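Local coordinates for methyl transferase from Methanosarcina acetivorans (Methanosarcina acetivorans, PDB 6MRO), which probably transfers methyl groups from S-adenosylmethionine to an acceptor, and binds S-adenosyl-L-homocysteine and calcium ions in this crystal, at residues D16-A21 and R43-I48; M49-G54 and V79-I84; M136-D141 and R151-A156; K172-D177 and R185-L190. The protein carries 1 engineered substitution. All blocks are in the same frame, centred on the assembly; numbering follows the deposited sequence.

Contact 1: D16-A21 and R43-I48; sequences DHPQPA and RGENAI
The S-adenosyl-L-homocysteine pocket has Asn46 in its wall, and from the first turn of helix 45-51 this residue also receives the loop that leads into helix 20-27. Its CG stands anti to its own carbonyl carbon (chi1 -69°), which carries the amide across to the loop, where OD1 accepts the backbone N of Gln19 at 2.8 Å. The donor lies in the carbonyl plane and on a lone pair, so the bond fixes the turn of the amide, though it is somewhat bent at 147°. Pro18 CA comes within 3.3 Å of Asn46 OD1; proline stiffens the loop here and brings its ring atom CG to 3.8 Å from Glu45 O. The helix belongs to the Rossmann-like methyltransferase fold: it follows the glycine-rich turn after strand 35-39, and Gly44, at its N-cap, has a positive phi that favours glycine. Glu45 bends at chi2 and lays its carboxylate along the loop backbone, OE2 reaching 3.5 Å from His17 CA. One water donates to both segments, at 2.9 Å to Glu45 OE2 and 3.2 Å to Asp16 O. Lys73 and Arg77 form salt bridges with this carboxylate and so would balance its charge. Gln19, the N-cap of helix 20-27, bends at chi2, leading its end away from helix 45-51, and OE1 accepts Asp177 N. His17 points its CB away from helix 45-51; ND1 gives Asp16 OD1 a nearly straight 2.8 Å bond (172°) in the ring plane, NE2 bonds to Asp177, and the two carboxylates could favour a protonated imidazole.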
loop_
_atom_site.group_PDB
_atom_site.type_symbol
_atom_site.label_atom_id
_atom_site.label_comp_id
_atom_site.label_asym_id
_atom_site.label_seq_id
_atom_site.Cartn_x
_atom_site.Cartn_y
_atom_site.Cartn_z
ATOM N N ASP A 16 11.280 -5.872 8.656
ATOM C CA ASP A 16 10.760 -6.356 9.927
ATOM C C ASP A 16 10.112 -5.257 10.755
ATOM O O ASP A 16 10.068 -5.363 11.984
ATOM C CB ASP A 16 11.877 -7.047 10.728
ATOM C CG ASP A 16 12.937 -6.079 11.266
ATOM O OD1 ASP A 16 12.846 -4.843 11.104
ATOM O OD2 ASP A 16 13.897 -6.584 11.877
ATOM N N HIS A 17 9.628 -4.199 10.113
ATOM C CA HIS A 17 8.988 -3.093 10.806
ATOM C C HIS A 17 8.069 -2.392 9.812
ATOM O O HIS A 17 8.171 -2.618 8.601
ATOM C CB HIS A 17 10.034 -2.119 11.389
ATOM C CG HIS A 17 11.031 -1.609 10.389
ATOM N ND1 HIS A 17 12.135 -2.340 10.000
ATOM C CD2 HIS A 17 11.120 -0.422 9.743
ATOM C CE1 HIS A 17 12.853 -1.631 9.146
ATOM N NE2 HIS A 17 12.258 -0.465 8.965
ATOM N N PRO A 18 7.153 -1.551 10.285
ATOM C CA PRO A 18 6.351 -0.757 9.350
ATOM C C PRO A 18 7.246 0.200 8.589
ATOM O O PRO A 18 8.301 0.602 9.074
ATOM C CB PRO A 18 5.376 0.003 10.263
ATOM C CG PRO A 18 5.372 -0.785 11.551
ATOM C CD PRO A 18 6.757 -1.326 11.685
ATOM N N GLN A 19 6.817 0.563 7.381
ATOM C CA GLN A 19 7.552 1.573 6.633
ATOM C C GLN A 19 7.521 2.903 7.385
ATOM O O GLN A 19 6.462 3.316 7.871
ATOM C CB GLN A 19 6.965 1.759 5.232
ATOM C CG GLN A 19 7.379 0.654 4.275
ATOM C CD GLN A 19 8.817 0.775 3.867
ATOM O OE1 GLN A 19 9.465 1.790 4.125
ATOM N NE2 GLN A 19 9.354 -0.287 3.289
ATOM N N PRO A 20 8.656 3.597 7.486
ATOM C CA PRO A 20 8.656 4.868 8.227
ATOM C C PRO A 20 7.671 5.882 7.683
ATOM O O PRO A 20 7.075 6.625 8.475
ATOM C CB PRO A 20 10.108 5.341 8.100
ATOM C CG PRO A 20 10.889 4.069 7.995
ATOM C CD PRO A 20 10.020 3.079 7.267
ATOM N N ALA A 21 7.450 5.919 6.367
ATOM C CA ALA A 21 6.512 6.899 5.817
ATOM C C ALA A 21 5.116 6.706 6.392
ATOM O O ALA A 21 4.402 7.682 6.652
ATOM C CB ALA A 21 6.486 6.814 4.290
ATOM N N ARG A 43 3.481 -9.359 4.383
ATOM C CA ARG A 43 3.542 -10.021 5.685
ATOM C C ARG A 43 3.092 -9.126 6.838
ATOM O O ARG A 43 3.389 -9.442 8.001
ATOM C CB ARG A 43 4.956 -10.558 5.929
ATOM C CG ARG A 43 5.185 -11.849 5.194
ATOM C CD ARG A 43 6.627 -12.335 5.255
ATOM N NE ARG A 43 6.703 -13.720 4.804
ATOM C CZ ARG A 43 7.676 -14.206 4.043
ATOM N NH1 ARG A 43 7.669 -15.496 3.694
ATOM N NH2 ARG A 43 8.622 -13.391 3.566
ATOM N N GLY A 44 2.408 -8.011 6.542
ATOM C CA GLY A 44 1.501 -7.382 7.491
ATOM C C GLY A 44 2.048 -6.335 8.442
ATOM O O GLY A 44 1.312 -5.922 9.346
ATOM N N GLU A 45 3.290 -5.863 8.263
ATOM C CA GLU A 45 3.850 -4.902 9.219
ATOM C C GLU A 45 3.038 -3.604 9.270
ATOM O O GLU A 45 2.664 -3.135 10.353
ATOM C CB GLU A 45 5.316 -4.604 8.897
ATOM C CG GLU A 45 6.218 -5.785 9.110
ATOM C CD GLU A 45 6.460 -6.090 10.582
ATOM O OE1 GLU A 45 6.889 -7.224 10.863
ATOM O OE2 GLU A 45 6.238 -5.211 11.447
ATOM N N ASN A 46 2.738 -3.015 8.113
ATOM C CA ASN A 46 1.994 -1.757 8.132
ATOM C C ASN A 46 0.578 -1.968 8.649
ATOM O O ASN A 46 0.040 -1.120 9.373
ATOM C CB ASN A 46 1.953 -1.135 6.741
ATOM C CG ASN A 46 3.310 -0.632 6.290
ATOM O OD1 ASN A 46 4.058 -0.070 7.089
ATOM N ND2 ASN A 46 3.608 -0.774 4.995
ATOM N N ALA A 47 -0.037 -3.093 8.286
ATOM C CA ALA A 47 -1.411 -3.353 8.701
ATOM C C ALA A 47 -1.496 -3.511 10.209
ATOM O O ALA A 47 -2.401 -2.963 10.850
ATOM C CB ALA A 47 -1.934 -4.609 7.998
ATOM N N ILE A 48 -0.537 -4.230 10.796
ATOM C CA ILE A 48 -0.514 -4.401 12.243
ATOM C C ILE A 48 -0.292 -3.061 12.928
ATOM O O ILE A 48 -0.898 -2.762 13.961
ATOM C CB ILE A 48 0.558 -5.442 12.628
ATOM C CG1 ILE A 48 0.108 -6.840 12.178
ATOM C CG2 ILE A 48 0.814 -5.417 14.127
ATOM C CD1 ILE A 48 1.193 -7.907 12.254
HETATM O O HOH W 1 7.583 -4.832 13.995
#

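Contact 2: M49-G54 and V79-I84; sequences MLAKNG and VKVNFI
Met49 O takes one side-chain bond, from ND2 of Asn53 at 2.8 Å. The donor sits above the carbonyl plane, 34° out of it, yet Met49 O lies close to the plane of the Asn53 amide. Asparagine suits this place because its short side chain can fold back onto helix 45-51 at Met49 while Ala51 to Gly54 make a type I turn; Gly54 has backbone angles at which a CB would jam against Asn53 O, which suits glycine. Across the contact the meeting is mostly apolar. Val79 holds CG1 anti to its backbone N (chi1 175°), and that methyl presses on Ala51 CB at 3.3 Å, tighter than usual for two carbons. Alanine, small, suits so close an approach; its CB also touches Val81 CG2 at 3.8 Å. In the Rossmann-like layout, helix 45-51 flanks the sheet and segment 79-84 leads into edge strand 82-85, with Val57 of strand 56-61 touching both Ala51 and Val81. Lys52 crosses Val79 at about a right angle: bent at chi4 (-80°), it passes NZ 3.3 Å from Val79 CG2 and bonds to Arg77 O. Val81 CG1 lies over the centre of one Phe83 ring face, 3.5 Å above its plane.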
loop_
_atom_site.group_PDB
_atom_site.type_symbol
_atom_site.label_atom_id
_atom_site.label_comp_id
_atom_site.label_asym_id
_atom_site.label_seq_id
_atom_site.Cartn_x
_atom_site.Cartn_y
_atom_site.Cartn_z
ATOM N N MET A 49 0.559 -2.220 12.352
ATOM C CA MET A 49 0.791 -0.907 12.940
ATOM C C MET A 49 -0.504 -0.098 12.995
ATOM O O MET A 49 -0.820 0.526 14.020
ATOM C CB MET A 49 1.874 -0.180 12.143
ATOM C CG MET A 49 2.317 1.108 12.778
ATOM S SD MET A 49 1.313 2.444 12.131
ATOM C CE MET A 49 1.880 2.513 10.432
ATOM N N LEU A 50 -1.264 -0.093 11.904
ATOM C CA LEU A 50 -2.534 0.634 11.892
ATOM C C LEU A 50 -3.488 0.073 12.934
ATOM O O LEU A 50 -4.195 0.822 13.617
ATOM C CB LEU A 50 -3.172 0.554 10.506
ATOM C CG LEU A 50 -2.537 1.454 9.440
ATOM C CD1 LEU A 50 -3.359 1.453 8.155
ATOM C CD2 LEU A 50 -2.395 2.849 9.985
ATOM N N ALA A 51 -3.511 -1.260 13.067
ATOM C CA ALA A 51 -4.360 -1.911 14.055
ATOM C C ALA A 51 -3.960 -1.531 15.472
ATOM O O ALA A 51 -4.823 -1.350 16.337
ATOM C CB ALA A 51 -4.307 -3.432 13.856
ATOM N N LYS A 52 -2.655 -1.402 15.742
ATOM C CA LYS A 52 -2.207 -0.995 17.071
ATOM C C LYS A 52 -2.405 0.494 17.326
ATOM O O LYS A 52 -2.144 0.955 18.442
ATOM C CB LYS A 52 -0.728 -1.355 17.282
ATOM C CG LYS A 52 -0.494 -2.764 17.822
ATOM C CD LYS A 52 0.915 -2.922 18.390
ATOM C CE LYS A 52 1.347 -4.387 18.415
ATOM N NZ LYS A 52 0.792 -5.150 19.576
ATOM N N ASN A 53 -2.849 1.252 16.330
ATOM C CA ASN A 53 -3.131 2.671 16.484
ATOM C C ASN A 53 -4.591 3.008 16.200
ATOM O O ASN A 53 -4.907 4.063 15.643
ATOM C CB ASN A 53 -2.191 3.489 15.608
ATOM C CG ASN A 53 -0.791 3.518 16.178
ATOM O OD1 ASN A 53 -0.513 4.273 17.098
ATOM N ND2 ASN A 53 0.070 2.645 15.686
ATOM N N GLY A 54 -5.494 2.111 16.579
ATOM C CA GLY A 54 -6.908 2.430 16.656
ATOM C C GLY A 54 -7.726 2.229 15.401
ATOM O O GLY A 54 -8.893 2.641 15.382
ATOM N N VAL A 79 -2.932 -8.772 18.233
ATOM C CA VAL A 79 -3.624 -7.738 17.527
ATOM C C VAL A 79 -4.621 -8.367 16.576
ATOM O O VAL A 79 -4.378 -9.369 16.026
ATOM C CB VAL A 79 -2.605 -6.878 16.751
ATOM C CG1 VAL A 79 -3.308 -5.867 15.911
ATOM C CG2 VAL A 79 -1.638 -6.206 17.660
ATOM N N LYS A 80 -5.761 -7.741 16.393
ATOM C CA LYS A 80 -6.756 -8.259 15.526
ATOM C C LYS A 80 -6.693 -7.571 14.194
ATOM O O LYS A 80 -6.762 -6.388 14.137
ATOM C CB LYS A 80 -8.143 -7.991 16.086
ATOM C CG LYS A 80 -8.441 -8.609 17.428
ATOM C CD LYS A 80 -8.428 -10.135 17.408
ATOM C CE LYS A 80 -8.792 -10.793 18.719
ATOM N NZ LYS A 80 -8.718 -12.273 18.573
ATOM N N VAL A 81 -6.522 -8.331 13.131
ATOM C CA VAL A 81 -6.508 -7.820 11.791
ATOM C C VAL A 81 -7.210 -8.829 10.919
ATOM O O VAL A 81 -7.068 -9.989 11.156
ATOM C CB VAL A 81 -5.106 -7.634 11.201
ATOM C CG1 VAL A 81 -5.203 -7.118 9.785
ATOM C CG2 VAL A 81 -4.254 -6.726 12.020
ATOM N N ASN A 82 -7.952 -8.368 9.919
ATOM C CA ASN A 82 -8.661 -9.207 8.947
ATOM C C ASN A 82 -7.768 -9.376 7.714
ATOM O O ASN A 82 -7.807 -8.577 6.779
ATOM C CB ASN A 82 -10.007 -8.566 8.615
ATOM C CG ASN A 82 -10.823 -9.351 7.608
ATOM O OD1 ASN A 82 -10.878 -10.576 7.640
ATOM N ND2 ASN A 82 -11.484 -8.629 6.708
ATOM N N PHE A 83 -6.939 -10.423 7.714
ATOM C CA PHE A 83 -6.031 -10.700 6.601
ATOM C C PHE A 83 -6.693 -11.676 5.637
ATOM O O PHE A 83 -7.160 -12.748 6.052
ATOM C CB PHE A 83 -4.709 -11.290 7.101
ATOM C CG PHE A 83 -3.743 -10.268 7.640
ATOM C CD1 PHE A 83 -3.241 -9.265 6.826
ATOM C CD2 PHE A 83 -3.327 -10.325 8.964
ATOM C CE1 PHE A 83 -2.347 -8.329 7.324
ATOM C CE2 PHE A 83 -2.437 -9.405 9.465
ATOM C CZ PHE A 83 -1.945 -8.399 8.644
ATOM N N ILE A 84 -6.746 -11.320 4.358
ATOM C CA ILE A 84 -7.424 -12.165 3.382
ATOM C C ILE A 84 -6.586 -12.282 2.120
ATOM O O ILE A 84 -5.912 -11.332 1.704
ATOM C CB ILE A 84 -8.852 -11.660 3.053
ATOM C CG1 ILE A 84 -8.842 -10.299 2.366
ATOM C CG2 ILE A 84 -9.716 -11.605 4.308
ATOM C CD1 ILE A 84 -10.244 -9.801 2.049
#

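Contact 3: M136-D141 and R151-A156; sequences MLCFSD and RRASKA. With CA (calcium ion), chain D; CA (calcium ion), chain C.
With CG anti to its backbone N (chi1 177°) and chi2 at 0°, Asp141 turns its carboxylate to two calcium ions, while Arg152, bent at chi3 (-62°), brings the edge of its guanidinium to Ser140 O. Asp141 OD1 and OD2 bind the chain C ion together, at 2.6 and 2.5 Å. OD2 also bridges to the chain D ion at 2.4 Å, and Arg152 O meets that same ion at 2.3 Å. The two segments are tied by a single beta bridge, Ser140 to Ala153, in which Ala153 N donates to Phe139 O at 3.1 Å and Asp141 N to Ala153 O at 2.9 Å. Arg152 NE adds a bond of 2.8 Å to Ser140 O, in the guanidinium plane though above that of the carbonyl. Small Ala153 sets its CB 3.7 Å from Cys138 SG, and Ser154 serves as N-cap of helix 155-162. Glu146 and Glu157 contribute to the chain D site; Glu143, Gly145, Glu146 and Glu148 to that of chain C. So many acidic groups would repel one another without metal; the two ions probably keep Asp141 ionised, and a shared calcium joins this residue, which follows strand 132-139, to the loop before helix 155-162.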
loop_
_atom_site.group_PDB
_atom_site.type_symbol
_atom_site.label_atom_id
_atom_site.label_comp_id
_atom_site.label_asym_id
_atom_site.label_seq_id
_atom_site.Cartn_x
_atom_site.Cartn_y
_atom_site.Cartn_z
ATOM N N MET A 136 -0.138 6.297 -0.621
ATOM C CA MET A 136 0.606 5.388 -1.474
ATOM C C MET A 136 2.082 5.732 -1.424
ATOM O O MET A 136 2.459 6.900 -1.550
ATOM C CB MET A 136 0.084 5.448 -2.910
ATOM C CG MET A 136 0.748 4.473 -3.870
ATOM S SD MET A 136 2.280 5.102 -4.613
ATOM C CE MET A 136 1.569 6.280 -5.771
ATOM N N LEU A 137 2.910 4.709 -1.248
ATOM C CA LEU A 137 4.354 4.860 -1.176
ATOM C C LEU A 137 4.994 4.130 -2.344
ATOM O O LEU A 137 4.707 2.948 -2.574
ATOM C CB LEU A 137 4.856 4.323 0.167
ATOM C CG LEU A 137 6.353 4.238 0.454
ATOM C CD1 LEU A 137 6.902 5.626 0.671
ATOM C CD2 LEU A 137 6.563 3.356 1.714
ATOM N N CYS A 138 5.876 4.824 -3.065
ATOM C CA CYS A 138 6.544 4.225 -4.210
ATOM C C CYS A 138 7.930 4.840 -4.374
ATOM O O CYS A 138 8.238 5.901 -3.823
ATOM C CB CYS A 138 5.697 4.401 -5.483
ATOM S SG CYS A 138 5.435 6.143 -5.942
ATOM N N PHE A 139 8.775 4.149 -5.129
ATOM C CA PHE A 139 10.088 4.697 -5.445
ATOM C C PHE A 139 9.933 5.889 -6.382
ATOM O O PHE A 139 9.087 5.882 -7.276
ATOM C CB PHE A 139 10.970 3.629 -6.087
ATOM C CG PHE A 139 11.264 2.474 -5.187
ATOM C CD1 PHE A 139 11.850 2.677 -3.949
ATOM C CD2 PHE A 139 10.932 1.184 -5.565
ATOM C CE1 PHE A 139 12.112 1.608 -3.099
ATOM C CE2 PHE A 139 11.197 0.117 -4.727
ATOM C CZ PHE A 139 11.785 0.335 -3.490
ATOM N N SER A 140 10.757 6.916 -6.180
ATOM C CA SER A 140 10.607 8.156 -6.925
ATOM C C SER A 140 11.438 8.134 -8.204
ATOM O O SER A 140 12.540 7.571 -8.256
ATOM C CB SER A 140 10.997 9.370 -6.073
ATOM O OG SER A 140 12.308 9.261 -5.553
ATOM N N ASP A 141 10.894 8.772 -9.234
ATOM C CA ASP A 141 11.507 8.873 -10.551
ATOM C C ASP A 141 11.671 10.351 -10.876
ATOM O O ASP A 141 10.689 11.047 -11.173
ATOM C CB ASP A 141 10.645 8.167 -11.595
ATOM C CG ASP A 141 11.180 8.300 -13.004
ATOM O OD1 ASP A 141 12.233 8.940 -13.223
ATOM O OD2 ASP A 141 10.528 7.742 -13.914
ATOM N N ARG A 151 10.729 0.006 -12.902
ATOM C CA ARG A 151 10.055 1.289 -13.064
ATOM C C ARG A 151 10.114 2.087 -11.768
ATOM O O ARG A 151 10.216 1.529 -10.672
ATOM C CB ARG A 151 8.589 1.087 -13.465
ATOM C CG ARG A 151 8.347 0.740 -14.922
ATOM C CD ARG A 151 6.875 0.393 -15.140
ATOM N NE ARG A 151 6.453 -0.690 -14.254
ATOM C CZ ARG A 151 5.189 -0.949 -13.929
ATOM N NH1 ARG A 151 4.913 -1.963 -13.113
ATOM N NH2 ARG A 151 4.207 -0.203 -14.417
ATOM N N ARG A 152 10.072 3.408 -11.897
ATOM C CA ARG A 152 9.888 4.286 -10.752
ATOM C C ARG A 152 8.890 5.364 -11.154
ATOM O O ARG A 152 8.784 5.721 -12.331
ATOM C CB ARG A 152 11.207 4.923 -10.272
ATOM C CG ARG A 152 12.329 3.916 -9.948
ATOM C CD ARG A 152 13.401 4.531 -9.033
ATOM N NE ARG A 152 14.082 5.680 -9.639
ATOM C CZ ARG A 152 15.086 5.597 -10.508
ATOM N NH1 ARG A 152 15.547 4.410 -10.891
ATOM N NH2 ARG A 152 15.628 6.705 -10.998
ATOM N N ALA A 153 8.148 5.873 -10.182
ATOM C CA ALA A 153 7.025 6.753 -10.476
ATOM C C ALA A 153 7.453 8.206 -10.308
ATOM O O ALA A 153 8.040 8.575 -9.288
ATOM C CB ALA A 153 5.829 6.426 -9.580
ATOM N N SER A 154 7.189 9.017 -11.328
ATOM C CA SER A 154 7.428 10.449 -11.231
ATOM C C SER A 154 6.184 11.128 -10.677
ATOM O O SER A 154 5.113 10.529 -10.600
ATOM C CB SER A 154 7.775 11.032 -12.594
ATOM O OG SER A 154 6.645 10.959 -13.442
ATOM N N LYS A 155 6.326 12.392 -10.275
ATOM C CA LYS A 155 5.147 13.119 -9.820
ATOM C C LYS A 155 4.137 13.261 -10.949
ATOM O O LYS A 155 2.925 13.148 -10.728
ATOM C CB LYS A 155 5.540 14.486 -9.266
ATOM C CG LYS A 155 6.508 14.401 -8.110
ATOM C CD LYS A 155 6.992 15.774 -7.684
ATOM C CE LYS A 155 6.532 16.094 -6.284
ATOM N NZ LYS A 155 7.647 16.696 -5.507
ATOM N N ALA A 156 4.626 13.470 -12.173
ATOM C CA ALA A 156 3.730 13.583 -13.319
ATOM C C ALA A 156 2.962 12.287 -13.536
ATOM O O ALA A 156 1.753 12.300 -13.785
ATOM C CB ALA A 156 4.523 13.959 -14.571
HETATM CA CA CA D . 8.792 6.277 -14.552
HETATM CA CA CA C . 11.987 8.445 -15.795
HETATM O O HOH W 2 15.034 9.406 -9.726
HETATM O O HOH W 3 9.436 13.270 -10.160
HETATM O O HOH W 4 10.570 4.704 -14.612
HETATM O O HOH W 5 10.546 10.282 -15.879
HETATM O O HOH W 6 7.178 4.416 -14.506
#

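Contact 4: K172-D177 and R185-L190; sequences KDVIFD and RQAYLL
Tyr188 offers the edge of its ring to the neighbouring strand: Lys172 O lies near the ring plane, 3.6 Å from CD1. Asp173 OD2 approaches obliquely, 3.4 Å from Tyr188 CE1, with carboxylate and ring side by side and their planes 41° apart. Lys155 and Ile158 of helix 155-162 also touch this ring, whereas the Phe176 ring, on the other side of the sheet, stacks edge-to-face with Phe139. Asp173 OD2 is doubly served, by a salt bridge to Lys142 and by a water that donates to it at 2.6 Å and to Ala187 O at 2.7 Å. Strands 167-177 and 184-193 form the antiparallel hairpin that completes the mixed seven-stranded sheet of class I methyltransferases, strand order 3-2-1-4-5-7-6. Six backbone bonds join them here, two in each of the pairs Lys172-Leu189, Val174-Ala187 and Phe176-Arg185. The straightest runs from Val174 N to Ala187 O (2.9 Å, 174°); its return, Ala187 N to Val174 O, is bent to 137°. On the Val174 side the branched valine touches two neighbours at once, CG2 3.8 Å from Ala187 CB and CG1 3.9 Å from Leu189 CB. Small Ala187 also lets Phe176 come close, Phe176 CB to Ala187 CB 3.8 Å.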
loop_
_atom_site.group_PDB
_atom_site.type_symbol
_atom_site.label_atom_id
_atom_site.label_comp_id
_atom_site.label_asym_id
_atom_site.label_seq_id
_atom_site.Cartn_x
_atom_site.Cartn_y
_atom_site.Cartn_z
ATOM N N LYS A 172 5.022 13.877 -1.573
ATOM C CA LYS A 172 6.148 14.272 -0.739
ATOM C C LYS A 172 7.340 13.350 -0.964
ATOM O O LYS A 172 7.178 12.133 -1.105
ATOM C CB LYS A 172 5.767 14.232 0.748
ATOM C CG LYS A 172 5.226 15.534 1.283
ATOM C CD LYS A 172 4.814 15.418 2.750
ATOM C CE LYS A 172 4.189 16.728 3.209
ATOM N NZ LYS A 172 3.398 16.602 4.459
ATOM N N ASP A 173 8.534 13.929 -0.971
ATOM C CA ASP A 173 9.750 13.126 -0.919
ATOM C C ASP A 173 9.847 12.448 0.439
ATOM O O ASP A 173 9.744 13.103 1.480
ATOM C CB ASP A 173 10.987 13.992 -1.154
ATOM C CG ASP A 173 11.093 14.482 -2.585
ATOM O OD1 ASP A 173 10.912 15.697 -2.813
ATOM O OD2 ASP A 173 11.367 13.652 -3.479
ATOM N N VAL A 174 10.024 11.131 0.429
ATOM C CA VAL A 174 10.238 10.383 1.658
ATOM C C VAL A 174 11.310 9.326 1.414
ATOM O O VAL A 174 11.997 9.335 0.386
ATOM C CB VAL A 174 8.932 9.740 2.166
ATOM C CG1 VAL A 174 7.899 10.806 2.553
ATOM C CG2 VAL A 174 8.365 8.780 1.116
ATOM N N ILE A 175 11.480 8.434 2.375
ATOM C CA ILE A 175 12.434 7.336 2.293
ATOM C C ILE A 175 11.655 6.028 2.307
ATOM O O ILE A 175 10.602 5.935 2.948
ATOM C CB ILE A 175 13.436 7.409 3.463
ATOM C CG1 ILE A 175 14.448 8.526 3.220
ATOM C CG2 ILE A 175 14.151 6.084 3.653
ATOM C CD1 ILE A 175 15.088 8.454 1.866
ATOM N N PHE A 176 12.139 5.037 1.560
ATOM C CA PHE A 176 11.577 3.694 1.558
ATOM C C PHE A 176 12.625 2.760 2.148
ATOM O O PHE A 176 13.753 2.698 1.645
ATOM C CB PHE A 176 11.187 3.260 0.143
ATOM C CG PHE A 176 10.534 1.904 0.074
ATOM C CD1 PHE A 176 9.159 1.790 0.020
ATOM C CD2 PHE A 176 11.301 0.746 0.039
ATOM C CE1 PHE A 176 8.548 0.547 -0.051
ATOM C CE2 PHE A 176 10.704 -0.500 -0.040
ATOM C CZ PHE A 176 9.322 -0.599 -0.082
ATOM N N ASP A 177 12.276 2.066 3.233
ATOM C CA ASP A 177 13.232 1.149 3.842
ATOM C C ASP A 177 13.263 -0.141 3.043
ATOM O O ASP A 177 12.222 -0.655 2.621
ATOM C CB ASP A 177 12.881 0.848 5.302
ATOM C CG ASP A 177 13.347 1.926 6.255
ATOM O OD1 ASP A 177 14.021 2.881 5.797
ATOM O OD2 ASP A 177 13.035 1.822 7.461
ATOM N N ARG A 185 15.878 4.047 0.129
ATOM C CA ARG A 185 15.680 4.414 -1.265
ATOM C C ARG A 185 14.823 5.671 -1.323
ATOM O O ARG A 185 13.882 5.815 -0.536
ATOM C CB ARG A 185 14.988 3.285 -2.032
ATOM C CG ARG A 185 15.777 1.989 -2.112
ATOM C CD ARG A 185 16.547 1.897 -3.416
ATOM N NE ARG A 185 15.814 2.479 -4.544
ATOM C CZ ARG A 185 15.284 1.774 -5.541
ATOM N NH1 ARG A 185 14.648 2.391 -6.529
ATOM N NH2 ARG A 185 15.391 0.450 -5.553
ATOM N N GLN A 186 15.149 6.578 -2.245
ATOM C CA GLN A 186 14.334 7.777 -2.418
ATOM C C GLN A 186 12.942 7.395 -2.901
ATOM O O GLN A 186 12.778 6.565 -3.798
ATOM C CB GLN A 186 14.977 8.742 -3.416
ATOM C CG GLN A 186 16.171 9.501 -2.858
ATOM C CD GLN A 186 16.662 10.545 -3.819
ATOM O OE1 GLN A 186 16.322 10.517 -5.004
ATOM N NE2 GLN A 186 17.473 11.482 -3.322
ATOM N N ALA A 187 11.934 8.022 -2.314
ATOM C CA ALA A 187 10.567 7.565 -2.499
ATOM C C ALA A 187 9.628 8.766 -2.537
ATOM O O ALA A 187 9.996 9.889 -2.169
ATOM C CB ALA A 187 10.163 6.589 -1.384
ATOM N N TYR A 188 8.406 8.509 -3.009
ATOM C CA TYR A 188 7.301 9.456 -2.969
ATOM C C TYR A 188 6.190 8.930 -2.074
ATOM O O TYR A 188 5.879 7.734 -2.092
ATOM C CB TYR A 188 6.717 9.706 -4.361
ATOM C CG TYR A 188 7.491 10.690 -5.189
ATOM C CD1 TYR A 188 8.046 11.823 -4.614
ATOM C CD2 TYR A 188 7.669 10.488 -6.560
ATOM C CE1 TYR A 188 8.753 12.735 -5.374
ATOM C CE2 TYR A 188 8.373 11.392 -7.329
ATOM C CZ TYR A 188 8.918 12.515 -6.726
ATOM O OH TYR A 188 9.632 13.416 -7.488
ATOM N N LEU A 189 5.568 9.830 -1.313
ATOM C CA LEU A 189 4.351 9.516 -0.571
ATOM C C LEU A 189 3.229 10.393 -1.109
ATOM O O LEU A 189 3.296 11.627 -1.021
ATOM C CB LEU A 189 4.528 9.735 0.928
ATOM C CG LEU A 189 3.264 9.420 1.739
ATOM C CD1 LEU A 189 3.051 7.914 1.832
ATOM C CD2 LEU A 189 3.339 10.060 3.119
ATOM N N LEU A 190 2.223 9.754 -1.687
ATOM C CA LEU A 190 1.031 10.433 -2.154
ATOM C C LEU A 190 -0.028 10.411 -1.061
ATOM O O LEU A 190 -0.330 9.350 -0.493
ATOM C CB LEU A 190 0.503 9.760 -3.422
ATOM C CG LEU A 190 -0.964 10.023 -3.770
ATOM C CD1 LEU A 190 -1.138 11.460 -4.268
ATOM C CD2 LEU A 190 -1.399 9.014 -4.832
HETATM O O HOH W 7 12.045 11.116 -3.482
#

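Contacts 1 and 2 share helix 45-51 and touch through Pro18 CG and Met49 CB, 3.6 Å apart. Contacts 3 and 4 meet through neighbouring strands, Cys138 O facing Tyr188 N at 2.7 Å in a probable hydrogen bond. Contact 1 touches both of these: Gln19 CG packs on Leu137 CD2 of contact 3 at 3.8 Å, and probable hydrogen bonds join His17 NE2 to Asp177 OD2 (2.8 Å) and Gln19 OE1 to Asp177 N (3.0 Å) of contact 4. The side chains of Asn46 and Phe176 are about 4 and 5 Å from S-adenosyl-L-homocysteine. Contact 2 and the calcium-binding contact 3 occupy opposite sides of the chain's centre, their own centres about 27 Å apart.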